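Homospermidine synthase (Legionella pneumophila subsp. pneumophila str. Philadelphia 1, PDB 2PH5) binds NAD and probably catalyses the synthesis of the polyamine homospermidine. Local coordinates at residues L109-A114 with A398-G403. Residues are numbered along the deposited sequence; the frame is centred on the assembly and turned at random.
Sequences LYINAA and ASMISG. With NAD (nicotinamide-adenine-dinucleotide), chain C.
Met-400, a selenomethionine, and Ile-111 carry most of the 195 Å² buried between 109-114 and 398-403, with Ala-113 next. The axes of 109-112 and 398-403 approach to 9.4 Å, with an angle of 161° between their N-to-C directions. Met-400 CG stands anti to the carbonyl carbon (chi1 -61°), and further bends at chi2 and chi3 bring the chain's end to the strand. Its methyl CE rests on the peptide that leaves Asn-112, 3.4 Å from Asn-112 C, and touches Ala-113 CB at 3.8 Å. The CB of Ile-111 points toward the helix, and CG1 lies anti to the backbone N (chi1 -175°). CG1 lies 3.8 Å from Met-400 CE, while CD1 sits beside both the methyl and Met-400 O, 3.8 Å from the O. Gly-403, lacking a side chain, lets the same CD1 come within 4.0 Å of its carbonyl C. Ala-113 CB meets NAD C2N of the nicotinamide ring at 3.4 Å. Met-400 also packs on Val-24, whose backbone N is hydrogen-bonded to NAD. No hydrogen bond joins the segments, so this buried contact is van der Waals packing: a helix from the C-terminal family region packs against strand 109-112 of the Rossmann-type parallel sheet, beside helix 23-35, and Met-400 backs the Ala-113 wall of the nicotinamide pocket.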
loop_
_atom_site.group_PDB
_atom_site.type_symbol
_atom_site.label_atom_id
_atom_site.label_comp_id
_atom_site.label_asym_id
_atom_site.label_seq_id
_atom_site.Cartn_x
_atom_site.Cartn_y
_atom_site.Cartn_z
ATOM N N LEU A 109 30.015 25.252 19.436
ATOM C CA LEU A 109 28.606 24.884 19.565
ATOM C C LEU A 109 28.326 23.608 18.780
ATOM O O LEU A 109 29.110 23.205 17.922
ATOM C CB LEU A 109 27.716 26.010 19.021
ATOM C CG LEU A 109 27.143 27.037 20.000
ATOM C CD1 LEU A 109 27.933 27.040 21.323
ATOM C CD2 LEU A 109 27.153 28.399 19.329
ATOM N N TYR A 110 27.194 22.979 19.048
ATOM C CA TYR A 110 26.872 21.755 18.338
ATOM C C TYR A 110 25.376 21.535 18.339
ATOM O O TYR A 110 24.696 21.944 19.279
ATOM C CB TYR A 110 27.573 20.567 19.011
ATOM C CG TYR A 110 27.125 19.209 18.518
ATOM C CD1 TYR A 110 25.881 18.685 18.882
ATOM C CD2 TYR A 110 27.954 18.432 17.710
ATOM C CE1 TYR A 110 25.474 17.426 18.461
ATOM C CE2 TYR A 110 27.554 17.165 17.282
ATOM C CZ TYR A 110 26.309 16.670 17.669
ATOM O OH TYR A 110 25.917 15.406 17.291
ATOM N N ILE A 111 24.880 20.908 17.273
ATOM C CA ILE A 111 23.467 20.572 17.124
ATOM C C ILE A 111 23.350 19.338 16.223
ATOM O O ILE A 111 24.249 19.056 15.441
ATOM C CB ILE A 111 22.663 21.717 16.451
ATOM C CG1 ILE A 111 21.178 21.368 16.423
ATOM C CG2 ILE A 111 23.098 21.901 15.002
ATOM C CD1 ILE A 111 20.297 22.517 16.011
ATOM N N ASN A 112 22.261 18.591 16.355
ATOM C CA ASN A 112 22.019 17.443 15.500
ATOM C C ASN A 112 20.527 17.216 15.420
ATOM O O ASN A 112 19.759 17.743 16.236
ATOM C CB ASN A 112 22.748 16.167 15.992
ATOM C CG ASN A 112 22.064 15.483 17.189
ATOM O OD1 ASN A 112 22.541 14.457 17.677
ATOM N ND2 ASN A 112 20.956 16.043 17.654
ATOM N N ALA A 113 20.112 16.453 14.418
ATOM C CA ALA A 113 18.703 16.149 14.245
ATOM C C ALA A 113 18.431 14.732 14.757
ATOM O O ALA A 113 17.299 14.256 14.713
ATOM C CB ALA A 113 18.324 16.286 12.773
ATOM N N ALA A 114 19.475 14.057 15.240
ATOM C CA ALA A 114 19.326 12.704 15.787
ATOM C C ALA A 114 20.636 12.155 16.363
ATOM O O ALA A 114 21.718 12.385 15.813
ATOM C CB ALA A 114 18.783 11.748 14.716
ATOM N N ALA A 398 13.672 23.988 9.057
ATOM C CA ALA A 398 13.105 25.172 9.693
ATOM C C ALA A 398 13.392 25.050 11.195
ATOM O O ALA A 398 13.840 26.003 11.838
ATOM C CB ALA A 398 11.599 25.248 9.434
ATOM N N SER A 399 13.166 23.854 11.732
ATOM C CA SER A 399 13.401 23.573 13.145
ATOM C C SER A 399 14.880 23.699 13.515
ATOM O O SER A 399 15.233 24.261 14.557
ATOM C CB SER A 399 12.915 22.162 13.478
ATOM O OG SER A 399 11.605 21.965 12.975
HETATM N N MSE A 400 15.742 23.168 12.657
HETATM C CA MSE A 400 17.173 23.226 12.900
HETATM C C MSE A 400 17.729 24.642 12.898
HETATM O O MSE A 400 18.460 25.024 13.812
HETATM C CB MSE A 400 17.911 22.391 11.866
HETATM C CG MSE A 400 17.520 20.940 11.911
HETATM SE SE MSE A 400 19.016 19.832 11.485
HETATM C CE MSE A 400 19.794 19.732 13.261
ATOM N N ILE A 401 17.388 25.418 11.873
ATOM C CA ILE A 401 17.878 26.783 11.789
ATOM C C ILE A 401 17.391 27.535 13.031
ATOM O O ILE A 401 18.082 28.422 13.516
ATOM C CB ILE A 401 17.386 27.514 10.485
ATOM C CG1 ILE A 401 18.243 28.759 10.204
ATOM C CG2 ILE A 401 15.938 27.991 10.651
ATOM C CD1 ILE A 401 19.711 28.474 9.902
ATOM N N SER A 402 16.215 27.181 13.553
ATOM C CA SER A 402 15.705 27.848 14.752
ATOM C C SER A 402 16.557 27.414 15.938
ATOM O O SER A 402 16.982 28.241 16.743
ATOM C CB SER A 402 14.247 27.468 15.033
ATOM O OG SER A 402 13.406 27.733 13.930
ATOM N N GLY A 403 16.787 26.109 16.042
ATOM C CA GLY A 403 17.598 25.579 17.119
ATOM C C GLY A 403 19.008 26.141 17.081
ATOM O O GLY A 403 19.600 26.419 18.126
HETATM P PA NAD C . 21.604 11.117 4.297
HETATM O O1A NAD C . 21.961 9.657 4.345
HETATM O O2A NAD C . 20.848 11.615 3.115
HETATM O O5B NAD C . 22.932 12.035 4.455
HETATM C C5B NAD C . 23.887 11.755 5.475
HETATM C C4B NAD C . 25.252 12.308 5.022
HETATM O O4B NAD C . 26.166 11.967 6.041
HETATM C C3B NAD C . 25.783 11.707 3.717
HETATM O O3B NAD C . 26.095 12.745 2.784
HETATM C C2B NAD C . 27.004 10.935 4.134
HETATM O O2B NAD C . 28.036 10.877 3.175
HETATM C C1B NAD C . 27.397 11.590 5.459
HETATM N N9A NAD C . 28.081 10.719 6.422
HETATM C C8A NAD C . 27.864 9.334 6.532
HETATM N N7A NAD C . 29.004 8.676 6.824
HETATM C C5A NAD C . 29.976 9.613 6.894
HETATM C C6A NAD C . 31.339 9.512 7.169
HETATM N N6A NAD C . 31.957 8.363 7.448
HETATM N N1A NAD C . 32.074 10.689 7.157
HETATM C C2A NAD C . 31.502 11.916 6.884
HETATM N N3A NAD C . 30.159 12.042 6.618
HETATM C C4A NAD C . 29.437 10.883 6.632
HETATM O O3 NAD C . 20.719 11.362 5.585
HETATM P PN NAD C . 20.061 12.675 6.232
HETATM O O1N NAD C . 18.647 12.348 6.533
HETATM O O2N NAD C . 20.365 13.841 5.329
HETATM O O5D NAD C . 20.977 12.621 7.523
HETATM C C5D NAD C . 20.926 13.506 8.613
HETATM C C4D NAD C . 20.116 12.783 9.668
HETATM O O4D NAD C . 19.063 13.613 10.082
HETATM C C3D NAD C . 19.974 11.461 10.394
HETATM O O3D NAD C . 20.838 11.386 11.517
HETATM C C2D NAD C . 18.503 11.471 10.771
HETATM O O2D NAD C . 18.195 10.637 11.851
HETATM C C1D NAD C . 18.220 12.950 11.005
HETATM N N1N NAD C . 16.860 13.431 10.667
HETATM C C2N NAD C . 16.070 14.012 11.633
HETATM C C3N NAD C . 14.793 14.475 11.251
HETATM C C7N NAD C . 13.875 15.130 12.224
HETATM O O7N NAD C . 12.661 15.561 11.752
HETATM N N7N NAD C . 14.193 15.329 13.486
HETATM C C4N NAD C . 14.328 14.345 9.903
HETATM C C5N NAD C . 15.170 13.738 8.947
HETATM C C6N NAD C . 16.423 13.284 9.310
#